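Long-range contacts in fiber (Human adenovirus 26, PDB 6FJN), which probably attaches the virion to a host-cell receptor through the trimeric knob at the end of its fiber, the part described here: residues 105-111 with 144-148; 65-70 with 96-102; 48-53 with 165-171; 20-26 with 39-45. One frame throughout, in Å; residues are numbered along the deposited sequence. Where two conformers were deposited one is given.

Contact 1 of 4, residues 105-111 with 144-148; sequences LTAYPKP and FNQET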
# COMPACT_ATOMS: atom_id res chain seq x y z
N LEU A 105 17.12 10.71 -5.12
CA LEU A 105 17.26 11.53 -6.35
C LEU A 105 17.65 10.72 -7.59
O LEU A 105 17.44 11.16 -8.71
CB LEU A 105 18.26 12.67 -6.10
CG LEU A 105 17.63 13.87 -5.37
CD1 LEU A 105 18.72 14.72 -4.76
CD2 LEU A 105 16.72 14.69 -6.26
N THR A 106 18.20 9.53 -7.40
CA THR A 106 18.46 8.65 -8.55
C THR A 106 17.19 7.98 -9.03
O THR A 106 16.85 7.95 -10.23
CB THR A 106 19.50 7.58 -8.23
OG1 THR A 106 20.67 8.26 -7.79
CG2 THR A 106 19.82 6.72 -9.44
N ALA A 107 16.38 7.47 -8.09
CA ALA A 107 15.07 6.89 -8.44
C ALA A 107 14.16 7.96 -9.01
O ALA A 107 13.36 7.74 -9.95
CB ALA A 107 14.42 6.31 -7.21
N TYR A 108 14.22 9.15 -8.38
CA TYR A 108 13.26 10.23 -8.66
C TYR A 108 14.02 11.50 -8.97
O TYR A 108 14.15 12.40 -8.12
CB TYR A 108 12.26 10.42 -7.52
CG TYR A 108 11.78 9.15 -6.88
CD1 TYR A 108 11.08 8.20 -7.57
CD2 TYR A 108 12.04 8.89 -5.53
CE1 TYR A 108 10.62 7.04 -6.97
CE2 TYR A 108 11.58 7.73 -4.91
CZ TYR A 108 10.87 6.81 -5.62
OH TYR A 108 10.45 5.66 -4.99
N PRO A 109 14.57 11.61 -10.17
CA PRO A 109 15.38 12.77 -10.48
C PRO A 109 14.51 14.00 -10.71
O PRO A 109 13.39 13.92 -11.16
CB PRO A 109 16.14 12.35 -11.75
CG PRO A 109 15.25 11.33 -12.37
CD PRO A 109 14.55 10.63 -11.27
N LYS A 110 15.10 15.15 -10.44
CA LYS A 110 14.47 16.39 -10.77
C LYS A 110 14.26 16.48 -12.27
O LYS A 110 15.05 15.92 -13.06
CB LYS A 110 15.35 17.59 -10.39
CG LYS A 110 15.74 17.63 -8.93
CD LYS A 110 14.77 18.35 -8.06
CE LYS A 110 15.40 19.67 -7.61
NZ LYS A 110 14.31 20.57 -7.25
N PRO A 111 13.24 17.22 -12.69
CA PRO A 111 13.09 17.41 -14.13
C PRO A 111 14.29 18.09 -14.77
O PRO A 111 14.96 18.93 -14.13
CB PRO A 111 11.90 18.34 -14.24
CG PRO A 111 11.19 18.22 -12.95
CD PRO A 111 12.26 18.00 -11.94
N PHE A 144 7.35 12.64 -6.58
CA PHE A 144 8.60 12.79 -5.85
C PHE A 144 9.61 13.56 -6.66
O PHE A 144 9.95 13.19 -7.80
CB PHE A 144 9.16 11.39 -5.53
CG PHE A 144 8.20 10.58 -4.69
CD1 PHE A 144 7.98 10.89 -3.36
CD2 PHE A 144 7.47 9.55 -5.23
CE1 PHE A 144 7.06 10.22 -2.60
CE2 PHE A 144 6.53 8.86 -4.46
CZ PHE A 144 6.34 9.22 -3.15
N ASN A 145 10.13 14.64 -6.05
CA ASN A 145 11.23 15.44 -6.59
C ASN A 145 10.94 16.09 -7.93
O ASN A 145 11.84 16.41 -8.68
CB ASN A 145 12.55 14.67 -6.63
CG ASN A 145 13.02 14.20 -5.29
OD1 ASN A 145 13.79 13.17 -5.23
ND2 ASN A 145 12.65 14.84 -4.23
N GLN A 146 9.65 16.32 -8.22
CA GLN A 146 9.28 16.93 -9.50
C GLN A 146 9.13 18.43 -9.44
O GLN A 146 8.96 19.06 -10.48
CB GLN A 146 8.04 16.26 -10.09
CG GLN A 146 8.24 14.75 -10.30
CD GLN A 146 9.49 14.47 -11.10
OE1 GLN A 146 9.60 14.88 -12.27
NE2 GLN A 146 10.50 13.93 -10.47
N GLU A 147 9.23 19.05 -8.26
CA GLU A 147 9.19 20.48 -8.14
C GLU A 147 10.58 21.08 -8.27
O GLU A 147 11.56 20.52 -7.84
CB GLU A 147 8.62 20.90 -6.79
CG GLU A 147 7.18 20.38 -6.59
CD GLU A 147 6.23 20.88 -7.65
OE1 GLU A 147 6.11 22.12 -7.81
OE2 GLU A 147 5.52 20.07 -8.27
N THR A 148 10.62 22.27 -8.85
CA THR A 148 11.82 23.11 -8.82
C THR A 148 11.57 24.47 -8.08
O THR A 148 12.55 25.21 -7.88
CB THR A 148 12.31 23.38 -10.25
OG1 THR A 148 11.21 23.89 -10.98
CG2 THR A 148 12.77 22.08 -10.88
O HOH W 1 14.96 23.38 -7.42
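Bends at chi2 (-89°) and chi3 of Lys-110 and at chi2 of Gln-146 (-52°) carry the polar ends of both side chains across to the opposite backbone, although both begin by pointing away from it. Two loops of the knob beta-sandwich meet in this way: residues 105-111, in the long connection between strands 89-90 and 123-129, and residues 144-148, where strand 137-144 gives way to the turn before strand 154-161. Gln-146 NE2 is a double donor, to Pro-109 O at 3.0 Å across the contact and to Phe-144 O at 2.8 Å within its own loop. The second bond lies in the plane of the amide, and together the two fix its rotation; Asn-118 completes the grip by donating to Gln-146 OE1. Farther into the fold, Tyr-108 and Phe-144 run side by side. Phe-144 CB sits over one face of the Tyr-108 ring, 4.1 Å from its centroid, Ala-107 CB lies over the opposite face, and the hydroxyl is bonded to the backbone N of Leu-181. At the outer end the ring of Pro-111 rests on the Gln-146 carbonyl, CG to O 3.4 Å. Lys-110 NZ, also bonded to Cys-152 O, donates to Glu-147 O at 2.8 Å in the carbonyl plane, and a water held by the same nitrogen at 2.9 Å donates to Thr-148 O.

Contact 2 of 4, residues 65-70 with 96-102; sequences FDENGI and NNAVPFM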
# COMPACT_ATOMS: atom_id res chain seq x y z
N PHE A 65 11.51 20.75 0.15
CA PHE A 65 12.52 20.59 1.18
C PHE A 65 13.85 21.12 0.71
O PHE A 65 14.19 21.01 -0.51
CB PHE A 65 12.69 19.12 1.57
CG PHE A 65 11.42 18.45 2.03
CD1 PHE A 65 11.02 18.53 3.38
CD2 PHE A 65 10.62 17.76 1.13
CE1 PHE A 65 9.87 17.91 3.81
CE2 PHE A 65 9.46 17.10 1.59
CZ PHE A 65 9.10 17.20 2.91
N ASP A 66 14.64 21.60 1.66
CA ASP A 66 16.01 22.02 1.36
C ASP A 66 16.95 20.84 1.40
O ASP A 66 16.55 19.68 1.58
CB ASP A 66 16.39 23.17 2.32
CG ASP A 66 16.52 22.79 3.76
OD1 ASP A 66 16.77 21.59 4.06
OD2 ASP A 66 16.37 23.70 4.62
N GLU A 67 18.26 21.18 1.28
CA GLU A 67 19.40 20.22 1.26
C GLU A 67 19.52 19.36 2.52
O GLU A 67 20.16 18.32 2.54
CB GLU A 67 20.72 20.98 1.05
CG GLU A 67 20.94 21.32 -0.41
CD GLU A 67 21.30 20.09 -1.24
OE1 GLU A 67 20.94 20.04 -2.43
OE2 GLU A 67 21.91 19.14 -0.70
N ASN A 68 18.95 19.85 3.59
CA ASN A 68 18.92 19.14 4.88
C ASN A 68 17.62 18.34 5.09
O ASN A 68 17.44 17.81 6.21
CB ASN A 68 19.11 20.14 6.01
CG ASN A 68 20.50 20.77 5.99
OD1 ASN A 68 21.51 20.10 5.71
ND2 ASN A 68 20.52 22.06 6.26
N GLY A 69 16.74 18.35 4.12
CA GLY A 69 15.46 17.69 4.30
C GLY A 69 14.46 18.49 5.13
O GLY A 69 13.49 17.89 5.64
N ILE A 70 14.68 19.79 5.28
CA ILE A 70 13.83 20.63 6.11
C ILE A 70 12.84 21.36 5.21
O ILE A 70 13.21 21.88 4.14
CB ILE A 70 14.73 21.55 6.96
CG1 ILE A 70 15.55 20.67 7.93
CG2 ILE A 70 13.93 22.61 7.64
CD1 ILE A 70 16.41 21.26 8.96
N ASN A 96 15.61 20.05 12.38
CA ASN A 96 16.29 18.76 12.47
C ASN A 96 16.50 18.15 11.07
O ASN A 96 15.49 17.95 10.34
CB ASN A 96 15.44 17.78 13.26
CG ASN A 96 15.12 18.25 14.65
OD1 ASN A 96 15.93 18.11 15.57
ND2 ASN A 96 13.91 18.77 14.83
N ASN A 97 17.77 17.83 10.73
CA ASN A 97 18.13 17.12 9.45
C ASN A 97 17.20 15.96 9.25
O ASN A 97 16.89 15.24 10.21
CB ASN A 97 19.57 16.53 9.51
CG ASN A 97 20.05 15.80 8.20
OD1 ASN A 97 19.64 14.63 7.83
ND2 ASN A 97 21.02 16.42 7.55
N ALA A 98 16.74 15.80 8.02
CA ALA A 98 15.86 14.71 7.65
C ALA A 98 16.17 14.12 6.27
O ALA A 98 15.27 13.62 5.61
CB ALA A 98 14.46 15.22 7.74
N VAL A 99 17.44 14.16 5.85
CA VAL A 99 17.83 13.63 4.56
C VAL A 99 17.37 12.14 4.39
O VAL A 99 16.94 11.77 3.35
CB VAL A 99 19.31 13.87 4.25
CG1 VAL A 99 19.68 13.22 2.92
CG2 VAL A 99 19.55 15.36 4.12
N PRO A 100 17.48 11.31 5.47
CA PRO A 100 17.04 9.91 5.32
C PRO A 100 15.55 9.71 5.04
O PRO A 100 15.16 8.56 4.76
CB PRO A 100 17.45 9.26 6.62
CG PRO A 100 18.63 10.11 7.07
CD PRO A 100 18.16 11.52 6.76
N PHE A 101 14.75 10.76 5.14
CA PHE A 101 13.32 10.72 4.77
C PHE A 101 13.07 11.27 3.39
O PHE A 101 11.94 11.23 2.93
CB PHE A 101 12.49 11.51 5.76
CG PHE A 101 12.45 10.91 7.14
CD1 PHE A 101 13.49 11.05 8.02
CD2 PHE A 101 11.35 10.15 7.54
CE1 PHE A 101 13.46 10.47 9.28
CE2 PHE A 101 11.33 9.58 8.79
CZ PHE A 101 12.36 9.74 9.64
N MET A 102 14.10 11.81 2.73
CA MET A 102 13.87 12.48 1.47
C MET A 102 13.79 11.46 0.33
O MET A 102 14.42 10.40 0.38
CB MET A 102 14.97 13.49 1.18
CG MET A 102 14.95 14.66 2.12
SD MET A 102 13.42 15.64 1.99
CE MET A 102 12.50 15.14 3.46
O HOH W 2 22.78 18.13 6.86
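A type I beta turn from Asp-66 to Gly-69, leaving the end of strand 58-65, docks against the loop that leads into the 3-10 segment 99-101. An Asx turn supports each partner. Asp-66 OD1 accepts from Asn-68 N at 2.8 Å and from Ile-70 N, the two donors arriving from opposite faces of the carboxylate plane, and Asn-97 OD1 accepts from Val-99 N at 3.0 Å. With both backbones braced, one nearly straight bond joins them: Ala-98 N donates to Asn-68 O at 2.8 Å, with an angle of 172° at the hydrogen. Gly-69 packs its backbone closely against Ala-98 and Met-102, Gly-69 O lying 3.5 Å from Ala-98 CB. On the buried side Met-102 bends at chi2 (-62°) and again at chi3, which lays its end across the Phe-65 ring. Its methyl CE stands over the middle of one face, 3.6 Å from the centroid and 9° off the normal, while SD lies nearer the CG side of that face, 3.4 Å from Phe-65 CG. Val-99 CG2 touches the turn at Glu-67 O, 3.4 Å away. At the exposed rim a water donates to Asn-68 OD1; its link to Asn-97 ND2 is weak and doubtful. Tyr-154 packs on both Val-99 and Met-102, bringing strand 154-161 against the contact. Met-102 is bonded through its backbone to Gln-183, and Pro-100 O to Lys-30; both partners bind L-glutamate in another structure of this protein. The deeper half is a Met-aromatic contact at the end of strand 58-65 in the knob beta-sandwich.

Contact 3 of 4, residues 48-53 with 165-171; sequences YHQMTA and DYSAQQF. With EDO (1,2-ethanediol), chain B; EDO (1,2-ethanediol), chain C.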
# COMPACT_ATOMS: atom_id res chain seq x y z
N TYR A 48 -13.14 24.72 -0.18
CA TYR A 48 -13.20 23.25 -0.19
C TYR A 48 -13.99 22.70 1.00
O TYR A 48 -14.33 21.51 0.99
CB TYR A 48 -11.79 22.62 -0.30
CG TYR A 48 -11.25 22.80 -1.71
CD1 TYR A 48 -11.64 21.96 -2.73
CD2 TYR A 48 -10.40 23.85 -2.01
CE1 TYR A 48 -11.20 22.11 -4.03
CE2 TYR A 48 -9.96 24.08 -3.32
CZ TYR A 48 -10.36 23.18 -4.32
OH TYR A 48 -9.96 23.42 -5.64
N HIS A 49 -14.28 23.51 2.00
CA HIS A 49 -15.13 23.07 3.10
C HIS A 49 -16.59 22.91 2.70
O HIS A 49 -17.31 22.08 3.29
CB HIS A 49 -14.98 24.02 4.30
CG HIS A 49 -15.91 23.69 5.41
ND1 HIS A 49 -17.10 24.36 5.58
CD2 HIS A 49 -15.84 22.76 6.38
CE1 HIS A 49 -17.73 23.83 6.62
NE2 HIS A 49 -16.99 22.87 7.13
N GLN A 50 -17.04 23.64 1.69
CA GLN A 50 -18.41 23.50 1.18
C GLN A 50 -18.31 23.78 -0.31
O GLN A 50 -18.48 24.89 -0.77
CB GLN A 50 -19.43 24.34 1.91
CG GLN A 50 -20.84 23.96 1.50
CD GLN A 50 -21.90 24.88 2.00
OE1 GLN A 50 -22.73 25.32 1.22
NE2 GLN A 50 -21.89 25.20 3.28
N MET A 51 -17.97 22.74 -1.04
CA MET A 51 -17.66 22.94 -2.48
C MET A 51 -18.89 23.39 -3.27
O MET A 51 -20.02 23.15 -2.89
CB MET A 51 -17.15 21.63 -3.05
CG MET A 51 -15.78 21.26 -2.50
SD MET A 51 -15.10 19.72 -3.16
CE MET A 51 -15.95 18.54 -2.15
N THR A 52 -18.64 24.14 -4.35
CA THR A 52 -19.70 24.50 -5.29
C THR A 52 -19.44 23.75 -6.58
O THR A 52 -18.44 23.10 -6.74
CB THR A 52 -19.71 26.01 -5.57
OG1 THR A 52 -18.57 26.33 -6.36
CG2 THR A 52 -19.69 26.80 -4.29
N ALA A 53 -20.35 23.91 -7.55
CA ALA A 53 -20.17 23.27 -8.86
C ALA A 53 -18.97 23.81 -9.63
O ALA A 53 -18.43 23.07 -10.46
CB ALA A 53 -21.42 23.40 -9.70
N ASP A 165 -19.40 15.65 -9.56
CA ASP A 165 -19.86 16.80 -8.84
C ASP A 165 -19.97 16.45 -7.36
O ASP A 165 -20.87 15.67 -6.94
CB ASP A 165 -21.22 17.23 -9.33
CG ASP A 165 -21.82 18.33 -8.47
OD1 ASP A 165 -21.05 19.26 -8.10
OD2 ASP A 165 -23.05 18.26 -8.17
N TYR A 166 -19.06 17.03 -6.58
CA TYR A 166 -19.15 16.91 -5.11
C TYR A 166 -19.57 18.22 -4.46
O TYR A 166 -19.27 18.48 -3.32
CB TYR A 166 -17.85 16.36 -4.53
CG TYR A 166 -17.41 15.02 -5.08
CD1 TYR A 166 -18.32 13.97 -5.34
CD2 TYR A 166 -16.05 14.75 -5.31
CE1 TYR A 166 -17.90 12.76 -5.80
CE2 TYR A 166 -15.65 13.54 -5.78
CZ TYR A 166 -16.57 12.53 -6.04
OH TYR A 166 -16.23 11.32 -6.57
N SER A 167 -20.31 19.04 -5.20
CA SER A 167 -20.82 20.28 -4.62
C SER A 167 -21.70 20.01 -3.40
O SER A 167 -22.36 18.94 -3.32
CB SER A 167 -21.56 21.12 -5.68
OG SER A 167 -22.60 20.39 -6.24
N ALA A 168 -21.66 20.95 -2.48
CA ALA A 168 -22.33 20.92 -1.19
C ALA A 168 -21.75 19.89 -0.25
O ALA A 168 -22.42 19.58 0.76
CB ALA A 168 -23.82 20.69 -1.31
N GLN A 169 -20.60 19.31 -0.55
CA GLN A 169 -19.88 18.46 0.39
C GLN A 169 -18.62 19.14 0.85
O GLN A 169 -18.03 20.03 0.19
CB GLN A 169 -19.57 17.10 -0.26
CG GLN A 169 -20.82 16.30 -0.57
CD GLN A 169 -20.48 14.97 -1.17
OE1 GLN A 169 -20.78 14.73 -2.39
NE2 GLN A 169 -19.93 14.10 -0.41
N GLN A 170 -18.12 18.65 1.98
CA GLN A 170 -16.84 19.04 2.54
C GLN A 170 -15.76 18.16 1.96
O GLN A 170 -15.90 16.91 1.96
CB GLN A 170 -16.91 18.86 4.06
CG GLN A 170 -15.63 19.21 4.79
CD GLN A 170 -15.83 19.16 6.29
OE1 GLN A 170 -16.90 18.72 6.80
NE2 GLN A 170 -14.83 19.60 7.04
N PHE A 171 -14.66 18.74 1.48
CA PHE A 171 -13.55 17.91 1.03
C PHE A 171 -12.96 17.18 2.22
O PHE A 171 -12.47 17.81 3.18
CB PHE A 171 -12.50 18.73 0.31
CG PHE A 171 -11.42 17.88 -0.30
CD1 PHE A 171 -10.39 17.38 0.49
CD2 PHE A 171 -11.44 17.56 -1.64
CE1 PHE A 171 -9.43 16.58 -0.03
CE2 PHE A 171 -10.44 16.74 -2.18
CZ PHE A 171 -9.44 16.25 -1.35
C1 EDO B . -23.10 24.29 -2.41
O1 EDO B . -21.93 24.79 -1.78
C2 EDO B . -23.33 24.95 -3.76
O2 EDO B . -23.74 23.92 -4.66
C1 EDO C . -17.12 27.37 1.70
O1 EDO C . -17.29 27.16 3.11
C2 EDO C . -18.35 27.92 0.99
O2 EDO C . -18.25 27.56 -0.39
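Met-51 lays its side chain along the opposite backbone, its methyl CE lodged 3.5 Å from Tyr-166 O and 3.7 Å from Tyr-166 CB, with Phe-171 CB a little farther off. The chain runs straight through chi2 (-179°) and turns only at chi3 (-81°), which brings the methyl to the open end of the type II turn 166-169, between the carbonyls of Tyr-166 and Gln-169. Three backbone bonds tie the loops in an antiparallel manner: Phe-171 N to Tyr-48 O, Met-51 N to Gln-169 O at 3.0 Å, and Ala-168 N to Met-51 O at 2.8 Å. Toward one end, the amide of Gln-170 passes the His-49 imidazole with the planes 65° apart, its NE2 reaching the ring edge 3.4 Å from CD2; the hydrogen-bonding partner of that nitrogen is Ala-43 O. At the other end, in the conformer given, Asp-165 forms an Asx turn, OD1 accepting from Ser-167 N above the carboxylate plane and from Ser-167 OG, at 2.7 Å, on its syn lone pair. Ser-167 CB then presses on the backbone of Thr-52, 3.5 Å from its carbonyl carbon. An ethanediol, probably from the crystallisation liquor, donates to Gln-50 O, and a second lies beside Met-51 O. Tyr-166 stacks on Trp-162 and the Phe-171 ring meets it at an angle, joining the contact to the end of strand 154-161. Met-51 makes two of the three apolar side-chain contacts, but all three hydrogen bonds are backbone to backbone, so the pairing itself probably depends little on side-chain identity.

Contact 4 of 4, residues 20-26 with 39-45; sequences KDSKLTL and VSLLAVT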
# COMPACT_ATOMS: atom_id res chain seq x y z
N LYS A 20 -3.93 27.88 5.78
CA LYS A 20 -4.46 27.16 6.97
C LYS A 20 -5.97 26.89 6.92
O LYS A 20 -6.69 27.01 7.88
CB LYS A 20 -3.97 27.80 8.25
CG LYS A 20 -2.48 27.53 8.52
CD LYS A 20 -1.93 28.47 9.55
CE LYS A 20 -0.46 28.20 9.80
NZ LYS A 20 0.21 29.15 10.70
N ASP A 21 -6.42 26.53 5.72
CA ASP A 21 -7.81 26.14 5.51
C ASP A 21 -8.06 24.67 5.65
O ASP A 21 -9.23 24.25 5.53
CB ASP A 21 -8.31 26.64 4.14
CG ASP A 21 -7.68 25.98 2.94
OD1 ASP A 21 -6.80 25.17 3.13
OD2 ASP A 21 -8.11 26.36 1.80
N SER A 22 -7.03 23.90 5.93
CA SER A 22 -7.14 22.44 5.84
C SER A 22 -6.17 21.76 6.78
O SER A 22 -5.18 22.39 7.23
CB SER A 22 -6.90 22.01 4.39
OG SER A 22 -5.66 22.45 3.88
N LYS A 23 -6.43 20.49 7.10
CA LYS A 23 -5.53 19.64 7.84
C LYS A 23 -5.03 18.58 6.88
O LYS A 23 -5.80 17.71 6.42
CB LYS A 23 -6.22 18.93 9.07
CG LYS A 23 -5.36 17.79 9.72
CD LYS A 23 -4.23 18.26 10.65
CE LYS A 23 -3.22 17.16 11.01
NZ LYS A 23 -2.48 17.46 12.25
N LEU A 24 -3.73 18.62 6.63
CA LEU A 24 -3.02 17.49 6.01
C LEU A 24 -2.56 16.58 7.10
O LEU A 24 -1.80 17.00 7.99
CB LEU A 24 -1.81 18.02 5.24
CG LEU A 24 -1.03 16.94 4.47
CD1 LEU A 24 -1.78 16.46 3.25
CD2 LEU A 24 0.37 17.43 4.06
N THR A 25 -3.02 15.32 7.10
CA THR A 25 -2.50 14.33 8.02
C THR A 25 -1.46 13.53 7.28
O THR A 25 -1.80 12.85 6.32
CB THR A 25 -3.59 13.42 8.59
OG1 THR A 25 -4.62 14.22 9.17
CG2 THR A 25 -3.04 12.49 9.66
N LEU A 26 -0.20 13.64 7.66
CA LEU A 26 0.88 12.98 6.94
C LEU A 26 1.84 12.39 7.95
O LEU A 26 2.33 13.11 8.82
CB LEU A 26 1.61 13.93 5.98
CG LEU A 26 2.79 13.32 5.22
CD1 LEU A 26 2.35 12.22 4.31
CD2 LEU A 26 3.50 14.44 4.46
N VAL A 39 -1.24 9.25 4.28
CA VAL A 39 -1.70 10.64 4.06
C VAL A 39 -3.21 10.70 3.96
O VAL A 39 -3.88 9.80 3.38
CB VAL A 39 -1.04 11.23 2.79
CG1 VAL A 39 -1.42 10.51 1.52
CG2 VAL A 39 -1.27 12.75 2.66
N SER A 40 -3.74 11.86 4.31
CA SER A 40 -5.11 12.21 4.06
C SER A 40 -5.21 13.72 4.21
O SER A 40 -4.28 14.39 4.72
CB SER A 40 -6.01 11.53 5.09
OG SER A 40 -5.74 11.98 6.42
N LEU A 41 -6.34 14.28 3.78
CA LEU A 41 -6.51 15.73 3.70
C LEU A 41 -7.98 16.06 3.98
O LEU A 41 -8.88 15.39 3.43
CB LEU A 41 -6.08 16.22 2.31
CG LEU A 41 -6.23 17.71 2.01
CD1 LEU A 41 -5.39 18.59 2.92
CD2 LEU A 41 -5.91 17.97 0.56
N LEU A 42 -8.18 17.10 4.78
CA LEU A 42 -9.51 17.56 5.22
C LEU A 42 -9.59 19.06 5.07
O LEU A 42 -8.70 19.77 5.62
CB LEU A 42 -9.66 17.19 6.71
CG LEU A 42 -10.78 17.84 7.47
CD1 LEU A 42 -12.08 17.27 7.03
CD2 LEU A 42 -10.58 17.70 8.97
N ALA A 43 -10.61 19.59 4.42
CA ALA A 43 -10.83 21.04 4.35
C ALA A 43 -11.64 21.47 5.56
O ALA A 43 -12.77 20.98 5.77
CB ALA A 43 -11.54 21.42 3.08
N VAL A 44 -11.13 22.41 6.35
CA VAL A 44 -11.75 22.86 7.57
C VAL A 44 -12.54 24.14 7.33
O VAL A 44 -13.59 24.34 7.93
CB VAL A 44 -10.68 23.04 8.66
CG1 VAL A 44 -11.23 23.59 9.93
CG2 VAL A 44 -9.97 21.72 8.93
N THR A 45 -12.03 25.05 6.50
CA THR A 45 -12.67 26.30 6.12
C THR A 45 -12.45 26.53 4.62
O THR A 45 -11.77 25.75 3.96
CB THR A 45 -12.12 27.47 6.92
OG1 THR A 45 -10.72 27.56 6.76
CG2 THR A 45 -12.45 27.38 8.41
O HOH W 3 -9.23 26.26 8.80
O HOH W 4 -10.78 25.40 1.37
O HOH W 5 -6.36 15.10 7.33
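Leu-24 and Leu-26 meet Val-39 and Leu-41 on the buried face of the two paired strands. Leu-24 CD1 lies 3.8 Å from Val-39 CG2 and 4.2 Å from Leu-41 CD1, whereas Leu-26 CD1 approaches Val-39 CB at 3.8 Å. Each leucine holds CG opposite its backbone nitrogen (chi1 -176° in Leu-24), which swings its end back toward the neighbouring strand. Leu-63, Ile-61, Phe-158 and Phe-160 of the other sheet pack against this face, so it forms part of the core between the layers. Segments 22-26 and 39-43, from consecutive strands of an antiparallel beta hairpin in the knob sandwich, run at 170° to each other. Lys-23 pairs with Leu-42 and Thr-25 with Ser-40 as hydrogen-bonded pairs, the bonds from Lys-23 N to Leu-42 O and from Thr-25 N to Ser-40 O both measuring 2.8 Å. The face bearing Lys-23, Thr-25 and Ser-40 is more polar. There a water donates to Lys-23 O and bonds to Thr-25 OG1, whose further partner is Arg-121 of the third subunit; Tyr-119 of that subunit packs on Leu-42. Lys-23 NZ reaches away to a salt bridge with Asp-9. Beyond Ala-43 the ladder ends and the contact becomes wetter. Asp-21 O takes two donors, Val-44 N and Thr-45 N, while one water links Lys-20 O to Thr-45 OG1. The Asp-21 carboxylate accepts from the backbone N of Met-16 (OD1) and of Ser-17 (OD2), and a second water donates to Asp-21 OD2 at 2.9 Å and to Thr-45 O at 2.8 Å.

Overall arrangement
From the N terminus, contact 4 closes first, pairing strands 22-31 and 34-43 of one sheet. Contact 3 opens a few residues later and does not close until residues 165-171, so its wide loop encloses both contact 2 and contact 1, which follow one another in series; no contacts cross. Contacts 3 and 4 touch at Ala-43, whose backbone N is bonded to Phe-171 O, joining the hairpin to the approach to strand 176-181. Contacts 1 and 2 lie across the chain's centre from these, share the connection after strand 89-90, and fasten it to the ends of strands 137-144 and 58-65 of the second sheet.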